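Local coordinates for protein neuraminidase (Influenza A virus, PDB 4GDI) that is a neuraminidase-like viral surface glycoprotein whose family removes terminal sialic acids from glycoconjugates, although its own putative active site has diverged, at residues 33-44 and 55-66; 95-103 and 112-120. All coordinates share one frame; numbering follows the deposited sequence.

Overall arrangement
Contacts 1 and 2 follow one another along the chain, in neighbouring sheets of the beta-propeller, with their centres about 18 Å apart. Contact 1 (33-44 with 55-66) lies in the sheet built around strand 53-64; contact 2 (95-103 with 112-120) starts on strand 94-98 of that sheet and passes into the next. They meet directly: Arg43 NE lies 2.7 Å from Arg100 O, a probable hydrogen bond, and Phe56 CE2 packs 3.7 Å from Ile96 CD1. Both touch the third subunit. Contact 1 lies away from the calcium sites, whereas the side chain of Leu114 in contact 2 is about 8 Å from that of Asp135, a calcium-binding residue whose site holds no metal in this chain.

Contact 1. Residues 33-44 and 55-66; sequences ELPGDLILSRRA and KFFIAYGLSANQ
The Tyr60 ring carries Leu40 on one face, CB standing 3.8 Å from the ring centroid in a CH-pi contact, while the carbonyl oxygen of Ser41 lies in plane at the ring edge. Tyr60 also covers Arg42: Tyr60 CB sits over the centre of one guanidinium face, 3.6 Å from Arg42 CZ, with the guanidinium and ring planes 26° apart. Tyr60 CG is set between its backbone N and carbonyl carbon (chi1 71°), which turns the ring across the partner strand. On the other side of the sheet, Ile39 CG2 meets the Phe57 ring in plane at its edge, 3.7 Å from CE2, and also rests against Ala59 CB.

The backbones pair antiparallel from Arg42 and Ile58, which exchange two hydrogen bonds. Toward 33-38 side-chain bonds join the backbone ones, which still include Asp37 N to Ser63 O. Ser63 OG donates to a lone pair of Pro35 O at 2.6 Å and accepts from Leu38 N at 2.9 Å, so two bonds grip one hydroxyl. The bent Gln66 chain brings its amide to Leu34: OE1 takes Leu34 N in the carbonyl plane at 3.0 Å, and NE2 gives a less straight bond (139°) to Leu34 O. A water joins the same carbonyl to Gln66 N.

Strand 78-83 flanks strand 53-64, with Tyr80 against Ile39 and Ala59; strand 352-362 of the adjoining sheet meets Tyr60 through Ile353. Arg42 forms a salt bridge with Glu74, and Glu33 bonds to Asn70 of the second subunit, placing the 33-38 end at the tetramer interface.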
# COMPACT_ATOMS: atom_id res chain seq x y z
N GLU A 33 6.32 18.06 18.54
CA GLU A 33 5.66 18.16 17.24
C GLU A 33 5.29 16.78 16.67
O GLU A 33 5.88 15.77 17.02
CB GLU A 33 6.54 18.94 16.26
CG GLU A 33 6.68 20.41 16.63
CD GLU A 33 7.49 21.21 15.62
OE1 GLU A 33 8.41 20.63 15.00
OE2 GLU A 33 7.20 22.41 15.45
N LEU A 34 4.28 16.76 15.80
CA LEU A 34 3.95 15.56 15.06
C LEU A 34 3.63 15.91 13.62
O LEU A 34 3.30 17.05 13.31
CB LEU A 34 2.78 14.79 15.70
CG LEU A 34 1.60 15.53 16.31
CD1 LEU A 34 1.12 16.67 15.43
CD2 LEU A 34 0.47 14.53 16.55
N PRO A 35 3.77 14.93 12.72
CA PRO A 35 3.52 15.19 11.31
C PRO A 35 2.04 15.40 11.04
O PRO A 35 1.21 15.02 11.86
CB PRO A 35 4.03 13.92 10.62
CG PRO A 35 3.99 12.86 11.67
CD PRO A 35 4.24 13.55 12.97
N GLY A 36 1.71 16.04 9.91
CA GLY A 36 0.32 16.26 9.54
C GLY A 36 -0.33 14.99 9.03
O GLY A 36 0.35 14.05 8.63
N ASP A 37 -1.66 14.95 9.06
CA ASP A 37 -2.42 13.82 8.52
C ASP A 37 -2.24 12.56 9.36
O ASP A 37 -2.41 11.44 8.87
CB ASP A 37 -2.05 13.56 7.06
CG ASP A 37 -2.61 14.62 6.12
OD1 ASP A 37 -3.75 15.07 6.36
OD2 ASP A 37 -1.92 15.00 5.16
N LEU A 38 -1.89 12.75 10.62
CA LEU A 38 -1.86 11.65 11.57
C LEU A 38 -3.24 11.55 12.18
O LEU A 38 -3.85 12.57 12.53
CB LEU A 38 -0.83 11.93 12.65
CG LEU A 38 0.07 10.81 13.16
CD1 LEU A 38 0.91 10.25 12.04
CD2 LEU A 38 0.94 11.35 14.27
N ILE A 39 -3.75 10.34 12.29
CA ILE A 39 -5.02 10.11 12.98
C ILE A 39 -4.75 9.93 14.47
O ILE A 39 -4.06 8.99 14.88
CB ILE A 39 -5.73 8.88 12.42
CG1 ILE A 39 -5.90 9.04 10.90
CG2 ILE A 39 -7.07 8.69 13.13
CD1 ILE A 39 -6.59 7.87 10.24
N LEU A 40 -5.29 10.84 15.27
CA LEU A 40 -5.11 10.81 16.72
C LEU A 40 -6.04 9.80 17.36
O LEU A 40 -7.24 9.76 17.06
CB LEU A 40 -5.38 12.20 17.30
CG LEU A 40 -4.44 13.29 16.75
CD1 LEU A 40 -4.79 14.61 17.36
CD2 LEU A 40 -2.99 12.92 17.03
N SER A 41 -5.48 9.00 18.26
CA SER A 41 -6.20 7.83 18.77
C SER A 41 -6.41 7.82 20.27
O SER A 41 -5.61 8.34 21.04
CB SER A 41 -5.45 6.57 18.35
OG SER A 41 -4.09 6.60 18.76
N ARG A 42 -7.50 7.19 20.68
CA ARG A 42 -7.74 6.94 22.08
C ARG A 42 -8.42 5.59 22.20
O ARG A 42 -8.94 5.07 21.22
CB ARG A 42 -8.57 8.05 22.72
CG ARG A 42 -9.95 8.29 22.11
CD ARG A 42 -10.62 9.49 22.82
NE ARG A 42 -11.83 9.95 22.14
CZ ARG A 42 -12.33 11.17 22.26
NH1 ARG A 42 -11.74 12.08 23.03
NH2 ARG A 42 -13.44 11.50 21.60
N ARG A 43 -8.37 5.03 23.41
CA ARG A 43 -8.98 3.76 23.72
C ARG A 43 -8.39 2.68 22.81
O ARG A 43 -9.08 1.74 22.40
CB ARG A 43 -10.51 3.85 23.63
CG ARG A 43 -11.04 4.96 24.55
CD ARG A 43 -12.48 4.78 25.00
NE ARG A 43 -13.44 5.35 24.05
CZ ARG A 43 -13.70 6.65 23.92
NH1 ARG A 43 -13.07 7.55 24.67
NH2 ARG A 43 -14.59 7.05 23.02
N ALA A 44 -7.10 2.80 22.55
CA ALA A 44 -6.42 1.88 21.66
C ALA A 44 -6.03 0.59 22.36
O ALA A 44 -5.92 0.53 23.60
CB ALA A 44 -5.18 2.54 21.04
N LYS A 55 -3.13 -2.25 15.68
CA LYS A 55 -3.64 -1.31 16.66
C LYS A 55 -5.08 -0.96 16.29
O LYS A 55 -5.34 -0.43 15.21
CB LYS A 55 -2.78 -0.04 16.67
CG LYS A 55 -3.32 1.06 17.59
CD LYS A 55 -2.34 2.22 17.72
CE LYS A 55 -2.97 3.53 17.26
NZ LYS A 55 -1.96 4.58 16.97
N PHE A 56 -6.01 -1.30 17.18
CA PHE A 56 -7.39 -0.89 17.06
C PHE A 56 -7.59 0.33 17.97
O PHE A 56 -7.07 0.35 19.08
CB PHE A 56 -8.33 -2.02 17.50
CG PHE A 56 -8.36 -3.18 16.55
CD1 PHE A 56 -7.35 -4.12 16.58
CD2 PHE A 56 -9.40 -3.34 15.66
CE1 PHE A 56 -7.38 -5.19 15.72
CE2 PHE A 56 -9.43 -4.41 14.80
CZ PHE A 56 -8.42 -5.32 14.82
N PHE A 57 -8.36 1.31 17.51
CA PHE A 57 -8.51 2.55 18.26
C PHE A 57 -9.69 3.39 17.81
O PHE A 57 -10.18 3.26 16.69
CB PHE A 57 -7.23 3.38 18.17
CG PHE A 57 -6.91 3.86 16.78
CD1 PHE A 57 -6.18 3.07 15.91
CD2 PHE A 57 -7.31 5.11 16.35
CE1 PHE A 57 -5.88 3.51 14.63
CE2 PHE A 57 -7.00 5.56 15.07
CZ PHE A 57 -6.29 4.76 14.22
N ILE A 58 -10.16 4.27 18.70
CA ILE A 58 -11.18 5.23 18.34
C ILE A 58 -10.45 6.49 17.90
O ILE A 58 -9.59 7.00 18.62
CB ILE A 58 -12.12 5.56 19.53
CG1 ILE A 58 -12.66 4.28 20.18
CG2 ILE A 58 -13.27 6.43 19.07
CD1 ILE A 58 -13.41 3.36 19.22
N ALA A 59 -10.78 6.99 16.71
CA ALA A 59 -10.16 8.23 16.22
C ALA A 59 -10.87 9.43 16.81
O ALA A 59 -12.10 9.43 16.93
CB ALA A 59 -10.22 8.30 14.70
N TYR A 60 -10.12 10.46 17.18
CA TYR A 60 -10.75 11.68 17.65
C TYR A 60 -10.25 12.94 16.95
O TYR A 60 -10.78 14.03 17.19
CB TYR A 60 -10.61 11.84 19.16
CG TYR A 60 -9.23 12.16 19.64
CD1 TYR A 60 -8.78 13.48 19.70
CD2 TYR A 60 -8.37 11.15 20.05
CE1 TYR A 60 -7.51 13.77 20.15
CE2 TYR A 60 -7.10 11.44 20.51
CZ TYR A 60 -6.68 12.75 20.56
OH TYR A 60 -5.40 13.03 21.02
N GLY A 61 -9.27 12.79 16.08
CA GLY A 61 -8.82 13.93 15.31
C GLY A 61 -7.73 13.62 14.31
O GLY A 61 -7.15 12.53 14.30
N LEU A 62 -7.46 14.62 13.47
CA LEU A 62 -6.44 14.54 12.45
C LEU A 62 -5.52 15.73 12.62
O LEU A 62 -5.98 16.86 12.70
CB LEU A 62 -7.09 14.57 11.07
CG LEU A 62 -6.24 14.04 9.91
CD1 LEU A 62 -6.07 12.55 10.04
CD2 LEU A 62 -6.87 14.40 8.56
N SER A 63 -4.21 15.50 12.65
CA SER A 63 -3.26 16.59 12.80
C SER A 63 -3.11 17.44 11.54
O SER A 63 -3.12 16.93 10.41
CB SER A 63 -1.89 16.03 13.17
OG SER A 63 -1.41 15.20 12.13
N ALA A 64 -2.93 18.74 11.75
CA ALA A 64 -2.62 19.67 10.67
C ALA A 64 -1.78 20.83 11.22
O ALA A 64 -2.21 21.54 12.13
CB ALA A 64 -3.90 20.19 10.05
N ASN A 65 -0.57 21.00 10.68
CA ASN A 65 0.34 22.04 11.16
C ASN A 65 0.34 22.16 12.68
O ASN A 65 0.19 23.26 13.22
CB ASN A 65 -0.04 23.40 10.56
CG ASN A 65 -0.17 23.35 9.05
OD1 ASN A 65 0.81 23.14 8.34
ND2 ASN A 65 -1.39 23.55 8.56
N GLN A 66 0.47 21.02 13.35
CA GLN A 66 0.59 20.97 14.81
C GLN A 66 -0.72 21.15 15.58
O GLN A 66 -0.78 20.91 16.79
CB GLN A 66 1.64 21.97 15.32
CG GLN A 66 3.01 21.77 14.69
CD GLN A 66 3.44 20.31 14.68
OE1 GLN A 66 3.33 19.61 15.69
NE2 GLN A 66 3.89 19.84 13.53
O HOH W 1 0.94 18.38 12.29
O HOH W 2 -3.58 10.39 21.08
O HOH W 3 -13.83 10.16 19.22

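Contact 2. Residues 95-103 and 112-120; sequences MILPGRSSS and TVLVANGRD
Asn117 reaches back from strand 112-117 to Pro98, where its ND2 donates to Pro98 O at 2.9 Å. The bond is almost straight (175°) and lies in the amide plane of Asn117, yet it meets the acceptor from above the carbonyl plane. With CG anti to its carbonyl carbon (chi1 -73°), the amide projects toward the first segment, and OD1 comes beside Gly99 CA.

Val115 packs against the same carbonyl group. Its CG1 stands anti to the carbonyl carbon, leaving CG2 between the backbone N and carbonyl carbon (chi1 -71°), and CG2 thereby comes 3.2 Å from Pro98 O. The same methyl meets Leu97 CD1 at 3.9 Å. This CD1 branch also approaches Val113 CG1, the two side chains sliding past each other in opposite directions, while Ile96 CG2 approaches Val113 CG1 more loosely.

Arg100 N bonds to Ala116 O at 2.8 Å, and the hairpin pairing continues beyond it, Ser103 and Leu114 exchanging two backbone bonds. Ser101 OG, held by Leu147 N, lies 3.5 Å from Ala116 CB; Ser102 OG bonds to Tyr45 OH and Ser103 OG to Ser150 O, so all three serine hydroxyls serve adjoining parts of the chain. Beyond Gly118, the Arg100 chain, bent at chi3, brings its NH1 over one face of the Arg119 guanidinium, a close approach of like charges to a poorly ordered side chain.

Opposite Leu79 the strand fits two residues, Ile96 and Leu97, in a classic beta bulge at the end of one sheet. From there the chain crosses at Gly99 into strand 101-106, which forms an antiparallel hairpin with 111-117, the first two strands of a four-stranded blade of the neuraminidase beta-propeller.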
# COMPACT_ATOMS: atom_id res chain seq x y z
N MET A 95 -10.85 2.57 8.44
CA MET A 95 -12.03 2.78 9.28
C MET A 95 -12.88 1.51 9.23
O MET A 95 -13.19 1.01 8.15
CB MET A 95 -12.84 3.98 8.80
CG MET A 95 -14.08 4.25 9.65
SD MET A 95 -15.28 5.32 8.82
CE MET A 95 -14.61 6.94 9.12
N ILE A 96 -13.24 0.97 10.39
CA ILE A 96 -13.95 -0.31 10.47
C ILE A 96 -15.45 -0.17 10.71
O ILE A 96 -16.25 -0.73 9.96
CB ILE A 96 -13.37 -1.20 11.59
CG1 ILE A 96 -11.90 -1.54 11.29
CG2 ILE A 96 -14.18 -2.49 11.71
CD1 ILE A 96 -11.20 -2.24 12.40
N LEU A 97 -15.83 0.55 11.77
CA LEU A 97 -17.23 0.76 12.15
C LEU A 97 -17.31 2.03 12.99
O LEU A 97 -16.31 2.45 13.57
CB LEU A 97 -17.75 -0.41 13.00
CG LEU A 97 -18.18 -1.73 12.33
CD1 LEU A 97 -18.41 -2.75 13.39
CD2 LEU A 97 -19.45 -1.57 11.49
N PRO A 98 -18.51 2.64 13.08
CA PRO A 98 -18.71 3.68 14.09
C PRO A 98 -18.74 3.05 15.48
O PRO A 98 -19.24 1.93 15.62
CB PRO A 98 -20.10 4.25 13.75
CG PRO A 98 -20.77 3.18 12.97
CD PRO A 98 -19.71 2.42 12.25
N GLY A 99 -18.19 3.73 16.47
CA GLY A 99 -18.17 3.20 17.83
C GLY A 99 -17.48 4.11 18.83
O GLY A 99 -16.54 4.82 18.48
N ARG A 100 -17.97 4.07 20.08
CA ARG A 100 -17.40 4.84 21.18
C ARG A 100 -16.50 3.96 22.05
O ARG A 100 -15.56 4.43 22.69
CB ARG A 100 -18.51 5.42 22.07
CG ARG A 100 -19.60 6.17 21.31
CD ARG A 100 -20.71 6.63 22.25
NE ARG A 100 -20.33 7.82 23.00
CZ ARG A 100 -20.59 9.06 22.62
NH1 ARG A 100 -21.25 9.31 21.50
NH2 ARG A 100 -20.20 10.08 23.38
N SER A 101 -16.83 2.67 22.10
CA SER A 101 -15.96 1.68 22.69
C SER A 101 -16.00 0.42 21.83
O SER A 101 -16.89 0.25 21.00
CB SER A 101 -16.35 1.37 24.13
OG SER A 101 -17.64 0.76 24.24
N SER A 102 -15.03 -0.45 22.02
CA SER A 102 -14.92 -1.61 21.13
C SER A 102 -14.17 -2.79 21.71
O SER A 102 -13.53 -2.72 22.76
CB SER A 102 -14.25 -1.19 19.82
OG SER A 102 -12.85 -1.15 19.97
N SER A 103 -14.26 -3.90 20.99
CA SER A 103 -13.41 -5.05 21.23
C SER A 103 -13.30 -5.79 19.92
O SER A 103 -14.22 -5.77 19.11
CB SER A 103 -14.02 -5.95 22.30
OG SER A 103 -13.14 -7.02 22.61
N THR A 112 -13.90 -10.98 14.50
CA THR A 112 -15.10 -10.53 15.19
C THR A 112 -14.80 -9.15 15.79
O THR A 112 -13.80 -8.97 16.49
CB THR A 112 -15.49 -11.48 16.33
OG1 THR A 112 -15.70 -12.80 15.82
CG2 THR A 112 -16.75 -11.00 17.02
N VAL A 113 -15.67 -8.19 15.50
CA VAL A 113 -15.51 -6.83 15.99
C VAL A 113 -16.81 -6.42 16.66
O VAL A 113 -17.88 -6.62 16.10
CB VAL A 113 -15.23 -5.84 14.83
CG1 VAL A 113 -15.21 -4.40 15.34
CG2 VAL A 113 -13.93 -6.20 14.10
N LEU A 114 -16.71 -5.86 17.86
CA LEU A 114 -17.87 -5.30 18.55
C LEU A 114 -17.66 -3.81 18.80
O LEU A 114 -16.57 -3.36 19.16
CB LEU A 114 -18.09 -6.00 19.90
CG LEU A 114 -18.34 -7.52 19.93
CD1 LEU A 114 -17.03 -8.31 20.04
CD2 LEU A 114 -19.26 -7.84 21.09
N VAL A 115 -18.72 -3.04 18.59
CA VAL A 115 -18.70 -1.61 18.90
C VAL A 115 -19.96 -1.21 19.65
O VAL A 115 -21.03 -1.79 19.45
CB VAL A 115 -18.60 -0.72 17.65
CG1 VAL A 115 -17.21 -0.82 17.00
CG2 VAL A 115 -19.68 -1.09 16.66
N ALA A 116 -19.83 -0.17 20.48
CA ALA A 116 -20.99 0.37 21.17
C ALA A 116 -21.26 1.77 20.66
O ALA A 116 -20.33 2.55 20.44
CB ALA A 116 -20.74 0.38 22.67
N ASN A 117 -22.54 2.08 20.42
CA ASN A 117 -22.95 3.41 19.98
C ASN A 117 -24.21 3.87 20.72
O ASN A 117 -24.94 3.05 21.29
CB ASN A 117 -23.24 3.42 18.47
CG ASN A 117 -21.98 3.36 17.63
OD1 ASN A 117 -21.32 4.37 17.39
ND2 ASN A 117 -21.66 2.16 17.16
N GLY A 118 -24.47 5.17 20.68
CA GLY A 118 -25.66 5.73 21.30
C GLY A 118 -25.40 6.10 22.74
O GLY A 118 -24.38 5.72 23.32
N ARG A 119 -26.33 6.84 23.34
CA ARG A 119 -26.12 7.36 24.67
C ARG A 119 -27.15 6.77 25.63
O ARG A 119 -28.31 6.60 25.27
CB ARG A 119 -26.19 8.89 24.67
CG ARG A 119 -25.26 9.56 23.65
CD ARG A 119 -25.58 11.05 23.50
NE ARG A 119 -25.40 11.54 22.12
CZ ARG A 119 -24.30 12.13 21.65
NH1 ARG A 119 -23.24 12.32 22.43
NH2 ARG A 119 -24.26 12.53 20.39
N ASP A 120 -26.69 6.46 26.84
CA ASP A 120 -27.58 6.04 27.90
C ASP A 120 -28.53 4.95 27.42
O ASP A 120 -28.10 3.88 27.01
CB ASP A 120 -28.37 7.25 28.42
CG ASP A 120 -27.53 8.51 28.49
OD1 ASP A 120 -26.39 8.44 29.01
OD2 ASP A 120 -28.00 9.57 28.01